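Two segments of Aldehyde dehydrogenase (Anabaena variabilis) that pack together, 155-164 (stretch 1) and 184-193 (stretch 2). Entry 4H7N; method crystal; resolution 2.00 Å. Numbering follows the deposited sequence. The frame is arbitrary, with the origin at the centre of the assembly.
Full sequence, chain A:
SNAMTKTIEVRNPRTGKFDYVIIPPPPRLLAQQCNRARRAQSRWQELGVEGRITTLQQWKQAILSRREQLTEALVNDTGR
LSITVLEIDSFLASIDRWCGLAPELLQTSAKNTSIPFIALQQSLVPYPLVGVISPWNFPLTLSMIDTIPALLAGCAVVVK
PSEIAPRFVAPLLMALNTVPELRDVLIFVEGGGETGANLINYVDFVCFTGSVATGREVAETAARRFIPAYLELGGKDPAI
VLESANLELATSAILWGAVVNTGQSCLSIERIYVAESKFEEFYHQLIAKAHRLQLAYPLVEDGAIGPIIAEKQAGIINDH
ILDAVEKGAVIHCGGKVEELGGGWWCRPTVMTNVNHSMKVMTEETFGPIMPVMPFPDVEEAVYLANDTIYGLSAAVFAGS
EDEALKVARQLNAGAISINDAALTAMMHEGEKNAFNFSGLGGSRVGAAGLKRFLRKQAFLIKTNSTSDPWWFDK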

# COMPACT_ATOMS: atom_id res chain seq x y z
N CYS A 155 -3.92 2.94 -16.90
CA CYS A 155 -2.95 3.97 -16.59
C CYS A 155 -2.10 4.30 -17.81
O CYS A 155 -1.82 3.45 -18.61
CB CYS A 155 -1.96 3.44 -15.55
SG CYS A 155 -2.67 2.73 -14.01
N ALA A 156 -1.63 5.54 -17.88
CA ALA A 156 -0.43 5.85 -18.65
C ALA A 156 0.81 5.61 -17.78
O ALA A 156 0.76 5.66 -16.52
CB ALA A 156 -0.48 7.28 -19.15
N VAL A 157 1.92 5.26 -18.45
CA VAL A 157 3.09 4.85 -17.73
C VAL A 157 4.31 5.52 -18.34
O VAL A 157 4.49 5.49 -19.58
CB VAL A 157 3.29 3.32 -17.79
CG1 VAL A 157 4.49 2.92 -16.96
CG2 VAL A 157 2.04 2.56 -17.36
N VAL A 158 5.12 6.17 -17.50
CA VAL A 158 6.46 6.68 -17.89
C VAL A 158 7.53 5.75 -17.34
O VAL A 158 7.62 5.53 -16.15
CB VAL A 158 6.72 8.10 -17.37
CG1 VAL A 158 8.04 8.61 -17.89
CG2 VAL A 158 5.67 9.03 -17.89
N VAL A 159 8.32 5.16 -18.22
CA VAL A 159 9.30 4.22 -17.85
C VAL A 159 10.70 4.81 -18.03
O VAL A 159 11.03 5.27 -19.12
CB VAL A 159 9.20 2.94 -18.76
CG1 VAL A 159 10.27 1.90 -18.41
CG2 VAL A 159 7.83 2.35 -18.67
N LYS A 160 11.49 4.75 -16.97
CA LYS A 160 12.87 5.23 -16.93
C LYS A 160 13.80 4.08 -16.57
O LYS A 160 14.05 3.79 -15.40
CB LYS A 160 13.10 6.42 -15.93
CG LYS A 160 14.43 7.08 -16.29
CD LYS A 160 15.31 7.57 -15.16
CE LYS A 160 15.73 6.50 -14.19
NZ LYS A 160 16.97 5.93 -14.63
N PRO A 161 14.28 3.38 -17.58
CA PRO A 161 15.27 2.32 -17.31
C PRO A 161 16.62 2.89 -16.89
O PRO A 161 16.84 4.07 -17.01
CB PRO A 161 15.36 1.55 -18.64
CG PRO A 161 14.35 2.16 -19.55
CD PRO A 161 14.04 3.54 -19.02
N SER A 162 17.47 2.06 -16.32
CA SER A 162 18.80 2.45 -15.85
C SER A 162 19.60 2.88 -17.04
O SER A 162 19.57 2.24 -18.08
CB SER A 162 19.54 1.25 -15.22
OG SER A 162 20.92 1.54 -14.94
N GLU A 163 20.34 3.95 -16.83
CA GLU A 163 21.31 4.45 -17.74
C GLU A 163 22.43 3.46 -18.03
O GLU A 163 23.12 3.60 -19.05
CB GLU A 163 21.90 5.77 -17.20
CG GLU A 163 22.89 5.64 -16.05
CD GLU A 163 22.29 5.45 -14.66
OE1 GLU A 163 21.06 5.25 -14.44
OE2 GLU A 163 23.12 5.43 -13.74
N ILE A 164 22.61 2.48 -17.15
CA ILE A 164 23.61 1.41 -17.38
C ILE A 164 23.22 0.44 -18.51
O ILE A 164 24.08 -0.16 -19.12
CB ILE A 164 23.88 0.63 -16.07
CG1 ILE A 164 24.35 1.56 -14.93
CG2 ILE A 164 24.87 -0.47 -16.31
CD1 ILE A 164 25.62 2.34 -15.18
N ASP A 184 1.02 7.35 -27.19
CA ASP A 184 1.04 8.53 -26.33
C ASP A 184 0.77 8.25 -24.84
O ASP A 184 0.82 9.17 -24.04
CB ASP A 184 0.08 9.56 -26.86
CG ASP A 184 0.49 10.06 -28.24
OD1 ASP A 184 1.67 10.42 -28.45
OD2 ASP A 184 -0.37 10.06 -29.11
N VAL A 185 0.57 7.00 -24.47
CA VAL A 185 0.43 6.64 -23.05
C VAL A 185 1.51 5.78 -22.44
O VAL A 185 1.52 5.61 -21.21
CB VAL A 185 -0.95 6.01 -22.69
CG1 VAL A 185 -2.07 7.01 -22.96
CG2 VAL A 185 -1.18 4.69 -23.38
N LEU A 186 2.38 5.20 -23.27
CA LEU A 186 3.56 4.52 -22.81
C LEU A 186 4.71 5.38 -23.28
O LEU A 186 4.93 5.51 -24.51
CB LEU A 186 3.67 3.15 -23.43
CG LEU A 186 4.96 2.43 -23.15
CD1 LEU A 186 5.28 2.35 -21.68
CD2 LEU A 186 4.90 1.02 -23.73
N ILE A 187 5.37 6.02 -22.34
CA ILE A 187 6.41 6.97 -22.63
C ILE A 187 7.72 6.44 -22.04
O ILE A 187 7.79 6.14 -20.83
CB ILE A 187 6.10 8.31 -21.92
CG1 ILE A 187 4.73 8.83 -22.32
CG2 ILE A 187 7.14 9.34 -22.29
CD1 ILE A 187 4.52 9.01 -23.80
N PHE A 188 8.75 6.33 -22.86
CA PHE A 188 10.07 5.93 -22.37
C PHE A 188 10.96 7.18 -22.23
O PHE A 188 10.99 7.99 -23.15
CB PHE A 188 10.76 5.03 -23.37
CG PHE A 188 10.16 3.68 -23.45
CD1 PHE A 188 10.47 2.73 -22.52
CD2 PHE A 188 9.26 3.37 -24.44
CE1 PHE A 188 9.92 1.48 -22.58
CE2 PHE A 188 8.69 2.11 -24.51
CZ PHE A 188 9.03 1.17 -23.57
N VAL A 189 11.61 7.34 -21.09
CA VAL A 189 12.54 8.44 -20.87
C VAL A 189 13.87 7.86 -20.44
O VAL A 189 13.94 6.83 -19.81
CB VAL A 189 12.03 9.48 -19.87
CG1 VAL A 189 10.72 10.11 -20.36
CG2 VAL A 189 11.79 8.89 -18.52
N GLU A 190 14.93 8.54 -20.78
CA GLU A 190 16.30 8.08 -20.51
C GLU A 190 16.91 8.92 -19.42
O GLU A 190 16.63 10.14 -19.33
CB GLU A 190 17.15 8.26 -21.77
CG GLU A 190 16.85 7.26 -22.86
CD GLU A 190 17.39 7.69 -24.24
OE1 GLU A 190 17.86 8.88 -24.40
OE2 GLU A 190 17.34 6.82 -25.15
N GLY A 191 17.79 8.33 -18.63
CA GLY A 191 18.52 9.13 -17.69
C GLY A 191 19.01 8.33 -16.55
O GLY A 191 18.70 7.15 -16.45
N GLY A 192 19.79 8.98 -15.68
CA GLY A 192 20.26 8.33 -14.46
C GLY A 192 19.38 8.63 -13.29
O GLY A 192 18.23 8.97 -13.44
N GLY A 193 19.96 8.52 -12.10
CA GLY A 193 19.24 8.66 -10.87
C GLY A 193 18.54 9.99 -10.72
O GLY A 193 17.44 10.05 -10.19
O HOH W 1 17.98 5.47 -19.18

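The two stretches lie side by side as neighbouring parallel strands: the axes of 156-161 and 186-188 approach to 4.7 Å, their N-to-C directions differ by 20°, and together the stretches bury 654 Å². Four backbone hydrogen bonds fix the register. Val-157 N donates to Val-185 O (2.8 Å, 164° at the hydrogen), Ile-187 N to Val-157 O (2.9 Å, 174°), Val-159 N to Ile-187 O (2.8 Å, 167°) and Val-189 N to Val-159 O (2.9 Å, 172°). Val-157, Val-159 and Ile-187 each use both N and O across the seam, the alternation typical of parallel pairing. CA-H...O contacts fill the gaps between these bonds, such as Val-158 CA to Ile-187 O at 3.3 Å.

Side chains alternate between the two faces. On one, Val-157, Val-159, Leu-186 and Phe-188 interdigitate. The end of Leu-186, with chi1 t and chi2 p, comes nearer the partner strand, so that CD1 lies 3.9 Å from Val-159 CG2 and 4.5 Å from Val-157 CB, touching both valines. Val-159 also meets its own register partner, its CB 4.0 Å from Phe-188 CD1, obliquely to the ring. The strand valines of stretch 1 are all buried, which suits their apolar side chains; Val-189 and Val-159 have the largest areas covered by the other stretch.

The opposite face carries Val-158 and Ile-187. Val-158 CG2 rests 4.1 Å from Ile-187 CB, whereas the end of Ile-187 leads away; the other methyl, Val-158 CG1, reaches Val-189 CG2 at 3.8 Å. Val-189 also packs against the aliphatic base of Lys-160, Val-189 CG2 to Lys-160 CB at 3.8 Å. At the beginning of the seam Ala-156 CB lies 3.8 Å from Val-185 CB.

Beyond strand 186-188, contact passes to polar groups and glycines. Lys-160 leaves its strand sideways and bends (chi3 p) so that its end comes nearer stretch 2, where NZ donates to Gly-191 O (2.8 Å); NZ also donates to Pro-161 O (3.0 Å) within its own stretch, so the buried amine is not left unpaired. Water 1 bridges the same region, donating to Pro-161 O (2.8 Å) and accepting from Gly-191 N (2.9 Å).

Gly-191 adopts phi/psi 157/175, where a CB would jam against the preceding carbonyl oxygen. Gly-192, at the N-cap position, leaves a hollow for Glu-163, whose OE1 comes to 3.2 Å from Gly-192 CA; an ideal CB there would lie a tight 3.4 Å from Glu-163 CD.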